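Methylornithine synthase PylB (Methanosarcina barkeri, PDB 3T7V) catalyses the radical-based isomerisation of L-lysine to (3R)-3-methyl-D-ornithine in pyrrolysine biosynthesis, using S-adenosylmethionine and a [4Fe-4S] cluster. Local coordinates at residues Asp279-Gly282 with Leu288-Asn291; Val234-Phe239 with Leu259-Val264. One frame throughout, in Å; residues are numbered along the deposited sequence.

Contact 1. Residues Asp279-Gly282 with Leu288-Asn291; sequences DLEG and LRLN. With MD0 (5-amino-D-isoleucine), chain D.
A side chain extended from CG to NE carries the guanidinium of R289 back along helix 278-291 to the residues near its start. E281 reaches the same point with CG anti to the carbonyl carbon, beside the backbone N (chi1 -81°), and a chain extended beyond it, and the two side chains cross at about a right angle. The salt bridge rests on one oxygen: E281 OE1 lies 2.7 Å from R289 NH1, in the plane of the guanidinium and at its edge, with a nearly straight N-H...O angle of 168°. That bond takes the anti lone pair of OE1, and the carboxylate plane is turned 68° from the guanidinium, so this is not a flat two-oxygen pairing. A second, weak bond joins R289 NH2 to E281 OE1 at 3.3 Å. The side chain of L280 also crosses R289 at about a right angle, its CB 3.6 Å from R289 NH2 and set obliquely to the guanidinium. R289 NE forms a salt bridge with E258 and NH1 also bonds to the carbonyl of G285, which fixes the guanidinium from several directions. With an alanine at R289, E281 and E258 would probably lose their shared positive partner and a gap would open beside L280. At the start of the segment, D279 OD2 receives a weak bond of 3.1 Å from the amino N of 5-amino-D-isoleucine, while its OD1 forms a salt bridge with R322. The chemistry implies that one buried cation joins E281 and the G285 carbonyl of helix 278-291 to E258 at the start of helix 258-268, tying two neighbouring helices.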
loop_
_atom_site.group_PDB
_atom_site.type_symbol
_atom_site.label_atom_id
_atom_site.label_comp_id
_atom_site.label_asym_id
_atom_site.label_seq_id
_atom_site.Cartn_x
_atom_site.Cartn_y
_atom_site.Cartn_z
ATOM N N ASP A 279 -7.091 4.805 -3.588
ATOM C CA ASP A 279 -6.414 5.649 -4.576
ATOM C C ASP A 279 -6.653 5.195 -6.041
ATOM O O ASP A 279 -6.444 5.980 -6.979
ATOM C CB ASP A 279 -4.890 5.571 -4.284
ATOM C CG ASP A 279 -4.107 6.795 -4.701
ATOM O OD1 ASP A 279 -4.643 7.909 -4.885
ATOM O OD2 ASP A 279 -2.846 6.619 -4.725
ATOM N N LEU A 280 -7.108 3.957 -6.201
ATOM C CA LEU A 280 -7.213 3.387 -7.546
ATOM C C LEU A 280 -8.627 3.486 -8.166
ATOM O O LEU A 280 -8.765 3.730 -9.374
ATOM C CB LEU A 280 -6.864 1.900 -7.472
ATOM C CG LEU A 280 -5.450 1.852 -6.808
ATOM C CD1 LEU A 280 -5.199 0.600 -6.045
ATOM C CD2 LEU A 280 -4.386 2.355 -7.798
ATOM N N GLU A 281 -9.672 3.331 -7.338
ATOM C CA GLU A 281 -11.069 3.253 -7.794
ATOM C C GLU A 281 -12.028 3.797 -6.710
ATOM O O GLU A 281 -13.267 3.633 -6.789
ATOM C CB GLU A 281 -11.412 1.800 -8.218
ATOM C CG GLU A 281 -10.960 1.365 -9.610
ATOM C CD GLU A 281 -11.595 0.021 -10.061
ATOM O OE1 GLU A 281 -11.564 -1.011 -9.317
ATOM O OE2 GLU A 281 -12.154 -0.003 -11.183
ATOM N N GLY A 282 -11.469 4.435 -5.669
ATOM C CA GLY A 282 -12.291 5.019 -4.581
ATOM C C GLY A 282 -13.049 3.981 -3.762
ATOM O O GLY A 282 -12.681 2.836 -3.699
ATOM N N LEU A 288 -14.934 -3.849 -3.955
ATOM C CA LEU A 288 -14.493 -4.950 -4.803
ATOM C C LEU A 288 -13.227 -5.591 -4.204
ATOM O O LEU A 288 -13.004 -6.827 -4.213
ATOM C CB LEU A 288 -14.173 -4.409 -6.193
ATOM C CG LEU A 288 -15.399 -3.966 -7.029
ATOM C CD1 LEU A 288 -15.008 -3.253 -8.317
ATOM C CD2 LEU A 288 -16.247 -5.184 -7.332
ATOM N N ARG A 289 -12.374 -4.710 -3.686
ATOM C CA ARG A 289 -11.041 -5.195 -3.141
ATOM C C ARG A 289 -11.230 -5.911 -1.834
ATOM O O ARG A 289 -10.608 -6.982 -1.609
ATOM C CB ARG A 289 -10.072 -4.004 -2.987
ATOM C CG ARG A 289 -9.586 -3.479 -4.360
ATOM C CD ARG A 289 -9.188 -1.995 -4.351
ATOM N NE ARG A 289 -8.568 -1.706 -5.657
ATOM C CZ ARG A 289 -9.240 -1.503 -6.818
ATOM N NH1 ARG A 289 -10.586 -1.561 -6.872
ATOM N NH2 ARG A 289 -8.543 -1.305 -7.944
ATOM N N LEU A 290 -12.068 -5.398 -0.926
ATOM C CA LEU A 290 -12.427 -6.184 0.271
ATOM C C LEU A 290 -13.100 -7.517 -0.069
ATOM O O LEU A 290 -12.753 -8.579 0.540
ATOM C CB LEU A 290 -13.362 -5.410 1.233
ATOM C CG LEU A 290 -12.680 -4.131 1.817
ATOM C CD1 LEU A 290 -13.782 -3.243 2.430
ATOM C CD2 LEU A 290 -11.615 -4.517 2.886
ATOM N N ASN A 291 -13.987 -7.517 -1.094
ATOM C CA ASN A 291 -14.604 -8.789 -1.487
ATOM C C ASN A 291 -13.677 -9.704 -2.235
ATOM O O ASN A 291 -14.029 -10.851 -2.469
ATOM C CB ASN A 291 -15.849 -8.482 -2.310
ATOM C CG ASN A 291 -16.982 -7.991 -1.440
ATOM O OD1 ASN A 291 -17.044 -8.312 -0.215
ATOM N ND2 ASN A 291 -17.903 -7.245 -2.035
HETATM C C MD0 D . -2.220 3.980 -0.740
HETATM N N MD0 D . -2.136 6.207 -1.702
HETATM O O MD0 D . -2.254 3.310 0.313
HETATM C CA MD0 D . -1.519 5.300 -0.740
HETATM C CB MD0 D . -0.007 5.114 -1.072
HETATM C CD MD0 D . 2.164 4.467 0.175
HETATM N NE MD0 D . 2.669 3.711 1.314
HETATM C CG MD0 D . 0.648 4.311 0.089
HETATM C CG2 MD0 D . 0.262 4.397 -2.420
HETATM O OXT MD0 D . -2.744 3.606 -1.796
#

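Contact 2. Residues Val234-Phe239 with Leu259-Val264; sequences VRVMTF and LKIISV. With MD0 (5-amino-D-isoleucine), chain D; SAM (S-adenosylmethionine), chain C.
Strand 233-238 of the radical SAM barrel packs one face against helix 258-268, while its other face supplies side chains to the active site. V236 carries the packing: its CB-CG1-CG2 fork meets two neighbouring isoleucines of the helix. CG1, set between the backbone N and the carbonyl carbon (chi1 52°), comes within 3.6 Å of I262 CG1. On I261 it is the CG2 methyl that makes the closest approach, 3.7 Å from V236 CB, and it also touches both methyls of the valine; the side chains cross obliquely. All three residues are buried, and no hydrogen bond links the two segments, so apolar packing alone joins them here. V236 also touches I208 and T210 of the neighbouring parallel strand 203-210.

R235 and M237 point away from the helix, into the barrel. The chain of R235 bends at chi3 (59°) and presents two nitrogens to the carboxylate of 5-amino-D-isoleucine: NH1 bonds to its OXT at 3.1 Å, and NH2 bonds to its O at 3.0 Å with an angle of 147°. OXT lies in the guanidinium plane at its edge. E205 holds R235 NE by a salt bridge, a second-shell contact that would restrain the group's rotation. A weak bond of 3.4 Å also runs from R235 NH1 to M237 SD. The methyl CE of M237 sits between the ligands, 3.7 Å from both the product's CG2 and the SAM N3. Beyond it, F239 turns the edge of its ring to SAM N6. Such a strand, apolar outward to a helix and functional inward to substrate and cofactor, is typical of the TIM-barrel-like radical SAM fold.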
loop_
_atom_site.group_PDB
_atom_site.type_symbol
_atom_site.label_atom_id
_atom_site.label_comp_id
_atom_site.label_asym_id
_atom_site.label_seq_id
_atom_site.Cartn_x
_atom_site.Cartn_y
_atom_site.Cartn_z
ATOM N N VAL A 234 1.248 -7.056 2.429
ATOM C CA VAL A 234 1.597 -7.211 0.989
ATOM C C VAL A 234 0.476 -6.574 0.207
ATOM O O VAL A 234 -0.725 -6.723 0.512
ATOM C CB VAL A 234 1.724 -8.703 0.547
ATOM C CG1 VAL A 234 3.009 -9.292 1.199
ATOM C CG2 VAL A 234 0.516 -9.497 0.990
ATOM N N ARG A 235 0.873 -5.863 -0.831
ATOM C CA ARG A 235 -0.119 -5.189 -1.673
ATOM C C ARG A 235 0.106 -5.356 -3.146
ATOM O O ARG A 235 1.230 -5.646 -3.619
ATOM C CB ARG A 235 -0.257 -3.731 -1.298
ATOM C CG ARG A 235 0.746 -2.874 -1.850
ATOM C CD ARG A 235 0.300 -1.370 -1.955
ATOM N NE ARG A 235 -0.057 -0.836 -0.622
ATOM C CZ ARG A 235 -0.829 0.231 -0.440
ATOM N NH1 ARG A 235 -1.363 0.871 -1.503
ATOM N NH2 ARG A 235 -1.109 0.618 0.792
ATOM N N VAL A 236 -0.976 -5.129 -3.871
ATOM C CA VAL A 236 -0.875 -4.951 -5.336
ATOM C C VAL A 236 -1.652 -3.695 -5.687
ATOM O O VAL A 236 -2.739 -3.450 -5.126
ATOM C CB VAL A 236 -1.341 -6.228 -6.077
ATOM C CG1 VAL A 236 -2.739 -6.606 -5.531
ATOM C CG2 VAL A 236 -1.381 -5.972 -7.574
ATOM N N MET A 237 -1.092 -2.875 -6.559
ATOM C CA MET A 237 -1.809 -1.728 -7.117
ATOM C C MET A 237 -1.923 -1.807 -8.609
ATOM O O MET A 237 -0.922 -2.181 -9.275
ATOM C CB MET A 237 -1.072 -0.453 -6.725
ATOM C CG MET A 237 -0.941 -0.370 -5.209
ATOM S SD MET A 237 -0.269 1.187 -4.726
ATOM C CE MET A 237 -1.360 2.581 -5.244
ATOM N N THR A 238 -3.101 -1.466 -9.123
ATOM C CA THR A 238 -3.203 -1.275 -10.583
ATOM C C THR A 238 -2.445 -0.031 -11.027
ATOM O O THR A 238 -2.676 1.066 -10.432
ATOM C CB THR A 238 -4.701 -1.004 -10.952
ATOM O OG1 THR A 238 -5.467 -2.131 -10.437
ATOM C CG2 THR A 238 -4.884 -0.849 -12.464
ATOM N N PHE A 239 -1.590 -0.144 -12.045
ATOM C CA PHE A 239 -0.928 1.044 -12.604
ATOM C C PHE A 239 -1.952 1.920 -13.301
ATOM O O PHE A 239 -2.655 1.501 -14.223
ATOM C CB PHE A 239 0.142 0.546 -13.580
ATOM C CG PHE A 239 0.792 1.637 -14.360
ATOM C CD1 PHE A 239 1.222 2.827 -13.743
ATOM C CD2 PHE A 239 0.860 1.522 -15.721
ATOM C CE1 PHE A 239 1.786 3.839 -14.516
ATOM C CE2 PHE A 239 1.411 2.560 -16.473
ATOM C CZ PHE A 239 1.893 3.695 -15.842
ATOM N N LEU A 259 -7.836 -7.286 -8.610
ATOM C CA LEU A 259 -8.678 -8.113 -7.761
ATOM C C LEU A 259 -8.262 -9.562 -7.719
ATOM O O LEU A 259 -8.243 -10.197 -6.678
ATOM C CB LEU A 259 -10.147 -8.021 -8.198
ATOM C CG LEU A 259 -10.715 -6.604 -8.394
ATOM C CD1 LEU A 259 -12.175 -6.824 -8.851
ATOM C CD2 LEU A 259 -10.653 -5.900 -7.046
ATOM N N LYS A 260 -7.902 -10.099 -8.896
ATOM C CA LYS A 260 -7.383 -11.471 -8.969
ATOM C C LYS A 260 -6.116 -11.616 -8.115
ATOM O O LYS A 260 -5.926 -12.582 -7.406
ATOM C CB LYS A 260 -7.074 -11.797 -10.470
ATOM C CG LYS A 260 -6.756 -13.220 -10.794
ATOM C CD LYS A 260 -7.244 -13.573 -12.266
ATOM C CE LYS A 260 -6.778 -12.514 -13.206
ATOM N NZ LYS A 260 -6.774 -13.110 -14.584
ATOM N N ILE A 261 -5.235 -10.619 -8.194
ATOM C CA ILE A 261 -3.993 -10.776 -7.483
ATOM C C ILE A 261 -4.196 -10.599 -5.984
ATOM O O ILE A 261 -3.533 -11.236 -5.187
ATOM C CB ILE A 261 -2.925 -9.799 -8.003
ATOM C CG1 ILE A 261 -2.566 -10.217 -9.477
ATOM C CG2 ILE A 261 -1.625 -9.768 -7.160
ATOM C CD1 ILE A 261 -1.828 -9.111 -10.151
ATOM N N ILE A 262 -5.138 -9.722 -5.577
ATOM C CA ILE A 262 -5.507 -9.627 -4.118
ATOM C C ILE A 262 -5.940 -10.993 -3.577
ATOM O O ILE A 262 -5.526 -11.409 -2.500
ATOM C CB ILE A 262 -6.556 -8.549 -3.843
ATOM C CG1 ILE A 262 -5.953 -7.168 -3.989
ATOM C CG2 ILE A 262 -7.153 -8.744 -2.454
ATOM C CD1 ILE A 262 -7.009 -6.082 -3.987
ATOM N N SER A 263 -6.806 -11.662 -4.383
ATOM C CA SER A 263 -7.259 -12.987 -3.907
ATOM C C SER A 263 -6.104 -13.969 -3.842
ATOM O O SER A 263 -5.992 -14.712 -2.882
ATOM C CB SER A 263 -8.317 -13.544 -4.822
ATOM O OG SER A 263 -9.447 -12.692 -4.850
ATOM N N VAL A 264 -5.210 -13.945 -4.834
ATOM C CA VAL A 264 -4.065 -14.849 -4.789
ATOM C C VAL A 264 -3.168 -14.498 -3.595
ATOM O O VAL A 264 -2.665 -15.390 -2.886
ATOM C CB VAL A 264 -3.280 -14.743 -6.130
ATOM C CG1 VAL A 264 -1.966 -15.475 -5.995
ATOM C CG2 VAL A 264 -4.127 -15.419 -7.233
HETATM C C MD0 D . -2.220 3.980 -0.740
HETATM N N MD0 D . -2.136 6.207 -1.702
HETATM O O MD0 D . -2.254 3.310 0.313
HETATM C CA MD0 D . -1.519 5.300 -0.740
HETATM C CB MD0 D . -0.007 5.114 -1.072
HETATM C CD MD0 D . 2.164 4.467 0.175
HETATM N NE MD0 D . 2.669 3.711 1.314
HETATM C CG MD0 D . 0.648 4.311 0.089
HETATM C CG2 MD0 D . 0.262 4.397 -2.420
HETATM O OXT MD0 D . -2.744 3.606 -1.796
HETATM N N SAM C . 8.609 7.884 -2.744
HETATM C CA SAM C . 8.514 6.759 -1.938
HETATM C C SAM C . 8.649 5.473 -2.649
HETATM O O SAM C . 8.743 5.456 -3.894
HETATM O OXT SAM C . 8.785 4.423 -1.927
HETATM C CB SAM C . 7.235 6.495 -1.551
HETATM C CG SAM C . 6.085 6.643 -2.461
HETATM S SD SAM C . 5.059 5.114 -2.558
HETATM C CE SAM C . 3.531 5.689 -1.869
HETATM C "C5'" SAM C . 4.658 5.082 -4.292
HETATM C "C4'" SAM C . 4.370 3.850 -4.729
HETATM O "O4'" SAM C . 2.972 4.403 -5.158
HETATM C "C3'" SAM C . 5.148 3.326 -5.669
HETATM O "O3'" SAM C . 5.718 2.374 -4.760
HETATM C "C2'" SAM C . 3.959 2.638 -6.355
HETATM O "O2'" SAM C . 3.747 1.254 -5.923
HETATM C "C1'" SAM C . 2.672 3.467 -6.198
HETATM N N9 SAM C . 2.460 4.316 -7.428
HETATM C C8 SAM C . 3.156 5.403 -7.880
HETATM N N7 SAM C . 2.642 5.799 -9.036
HETATM C C5 SAM C . 1.588 4.964 -9.331
HETATM C C6 SAM C . 0.738 4.860 -10.443
HETATM N N6 SAM C . 0.817 5.681 -11.491
HETATM N N1 SAM C . -0.238 3.940 -10.415
HETATM C C2 SAM C . -0.361 3.061 -9.377
HETATM N N3 SAM C . 0.514 3.058 -8.342
HETATM C C4 SAM C . 1.472 4.038 -8.326
#

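How the contacts relate
The centres of the two contacts lie about 10 Å apart, and they follow one another along the chain: contact 2, between strand 233-238 and helix 258-268, closes before contact 1 opens within helix 278-291, just after strand 275-277. They meet directly. L280 CD2 packs 3.4 Å from T238 O, and R289 CG lies 3.7 Å from I262 CD1, with L259 also against the arginine chain. Helices 258-268 and 278-291 thus sit side by side on the barrel, the first against strand 233-238. Both contacts touch 5-amino-D-isoleucine, so the outer packing of these helices lies next to residues that line the product's pocket.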